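Local atomic coordinates of protein P47 (Clostridium botulinum, PDB entry 6EKT), a protein that may form part of a progenitor toxin complex that protects botulinum neurotoxin in the host gut, and resembles tubular lipid-binding (TULIP) proteins. Residues L406-I411 with N415-Q420. Numbering follows the deposited sequence.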
# COMPACT_ATOMS: atom_id res chain seq x y z
N LEU A 406 8.67 -5.65 2.00
CA LEU A 406 7.84 -4.46 1.81
C LEU A 406 6.65 -4.46 2.76
O LEU A 406 6.38 -3.46 3.46
CB LEU A 406 7.36 -4.28 0.35
CG LEU A 406 8.42 -4.01 -0.73
CD1 LEU A 406 7.74 -3.63 -2.03
CD2 LEU A 406 9.43 -2.94 -0.33
N ILE A 407 5.95 -5.59 2.83
CA ILE A 407 4.73 -5.64 3.62
C ILE A 407 5.05 -5.63 5.14
O ILE A 407 4.19 -5.25 5.94
CB ILE A 407 3.77 -6.75 3.10
CG1 ILE A 407 2.29 -6.40 3.40
CG2 ILE A 407 4.22 -8.13 3.55
CD1 ILE A 407 1.27 -7.26 2.67
N ASN A 408 6.30 -5.96 5.50
CA ASN A 408 6.79 -5.91 6.89
C ASN A 408 7.58 -4.66 7.27
O ASN A 408 7.88 -4.47 8.44
CB ASN A 408 7.64 -7.14 7.21
CG ASN A 408 6.82 -8.39 7.32
OD1 ASN A 408 5.67 -8.37 7.77
ND2 ASN A 408 7.39 -9.50 6.90
N ASN A 409 7.88 -3.80 6.30
CA ASN A 409 8.79 -2.66 6.52
C ASN A 409 8.27 -1.51 7.41
O ASN A 409 9.01 -0.99 8.25
CB ASN A 409 9.20 -2.08 5.17
CG ASN A 409 10.32 -1.07 5.30
OD1 ASN A 409 11.48 -1.43 5.57
ND2 ASN A 409 9.98 0.20 5.17
N THR A 410 7.03 -1.10 7.17
CA THR A 410 6.51 0.16 7.69
C THR A 410 5.38 -0.06 8.69
O THR A 410 5.45 0.43 9.81
CB THR A 410 6.09 1.11 6.54
OG1 THR A 410 7.25 1.38 5.73
CG2 THR A 410 5.52 2.44 7.06
N ILE A 411 4.35 -0.81 8.30
CA ILE A 411 3.22 -1.09 9.17
C ILE A 411 3.24 -2.56 9.52
O ILE A 411 3.19 -3.41 8.64
CB ILE A 411 1.86 -0.71 8.50
CG1 ILE A 411 1.82 0.79 8.18
CG2 ILE A 411 0.64 -1.17 9.34
CD1 ILE A 411 2.03 1.75 9.35
N ASN A 415 1.82 -5.29 15.64
CA ASN A 415 3.28 -5.41 15.74
C ASN A 415 3.84 -6.80 15.31
O ASN A 415 4.96 -7.18 15.67
CB ASN A 415 3.80 -4.99 17.14
CG ASN A 415 5.27 -4.62 17.13
OD1 ASN A 415 5.74 -3.83 16.30
ND2 ASN A 415 6.03 -5.22 18.04
N LEU A 416 3.05 -7.52 14.50
CA LEU A 416 3.42 -8.86 14.02
C LEU A 416 3.82 -8.83 12.55
O LEU A 416 3.16 -8.18 11.74
CB LEU A 416 2.28 -9.85 14.23
CG LEU A 416 1.82 -10.14 15.67
CD1 LEU A 416 0.45 -10.78 15.66
CD2 LEU A 416 2.82 -11.01 16.43
N LYS A 417 4.92 -9.51 12.23
CA LYS A 417 5.35 -9.70 10.84
C LYS A 417 4.51 -10.78 10.17
O LYS A 417 3.99 -11.66 10.86
CB LYS A 417 6.84 -10.06 10.78
CG LYS A 417 7.75 -8.85 10.84
CD LYS A 417 9.20 -9.24 11.07
CE LYS A 417 10.14 -8.05 10.90
NZ LYS A 417 11.55 -8.48 11.14
N ILE A 418 4.36 -10.70 8.85
CA ILE A 418 3.76 -11.79 8.07
C ILE A 418 4.87 -12.63 7.40
O ILE A 418 6.02 -12.18 7.31
CB ILE A 418 2.70 -11.27 7.05
CG1 ILE A 418 3.35 -10.63 5.82
CG2 ILE A 418 1.68 -10.34 7.70
CD1 ILE A 418 3.22 -11.45 4.56
N SER A 419 4.52 -13.83 6.94
CA SER A 419 5.51 -14.66 6.25
C SER A 419 5.12 -15.04 4.82
O SER A 419 5.99 -15.36 4.00
CB SER A 419 5.81 -15.92 7.07
OG SER A 419 4.67 -16.74 7.12
N GLN A 420 3.82 -15.00 4.52
CA GLN A 420 3.33 -15.46 3.23
C GLN A 420 2.59 -14.38 2.42
O GLN A 420 1.51 -13.91 2.82
CB GLN A 420 2.46 -16.72 3.41
CG GLN A 420 2.13 -17.43 2.10
CD GLN A 420 1.78 -18.89 2.27
OE1 GLN A 420 1.74 -19.43 3.38
NE2 GLN A 420 1.52 -19.56 1.15
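The carboxamide of Asn-408 pairs with both backbone polar atoms of Ile-418, giving a two-bond pairing of a side-chain amide with the main chain. Ile-418 N donates to Asn-408 OD1 at 2.9 Å, with an N-H...O angle of 164°; the donor is tilted moderately from the carbonyl plane. In the reverse direction Asn-408 ND2 reaches Ile-418 O at 3.0 Å, nearly straight at 170°, and here the acceptor lies almost in the plane of the amide. Because donor and acceptor ends are both used, the pair of bonds fixes the rotation of the amide about its last torsion. Asn-408 holds CG beside its backbone N and opposite its carbonyl carbon (chi1 -72°), which carries the group across to the loop.

Carbon contacts flank these bonds. The methylenes of Lys-417 cross the Asn-408 amide at about a right angle, CG lying 3.7 Å from Asn-408 CG, before the extended chain leads its amine away. The apolar pair is Ile-407 with Ile-418: the CG2 branch of Ile-407 lies 3.5 Å from Ile-418 CG1 and 3.6 Å from its CD1; the former is a tight carbon pair.

The two bonds tie the C-terminal end of helix 403-409 to the irregular segment 415-420, which joins strand 411-413, at the edge of one antiparallel sheet, to edge strand 421-426 of another. Ile-407 also touches Ile-432 of strand 430-434, the neighbour of 421-426, so the helix end packs against the sheet that this loop enters.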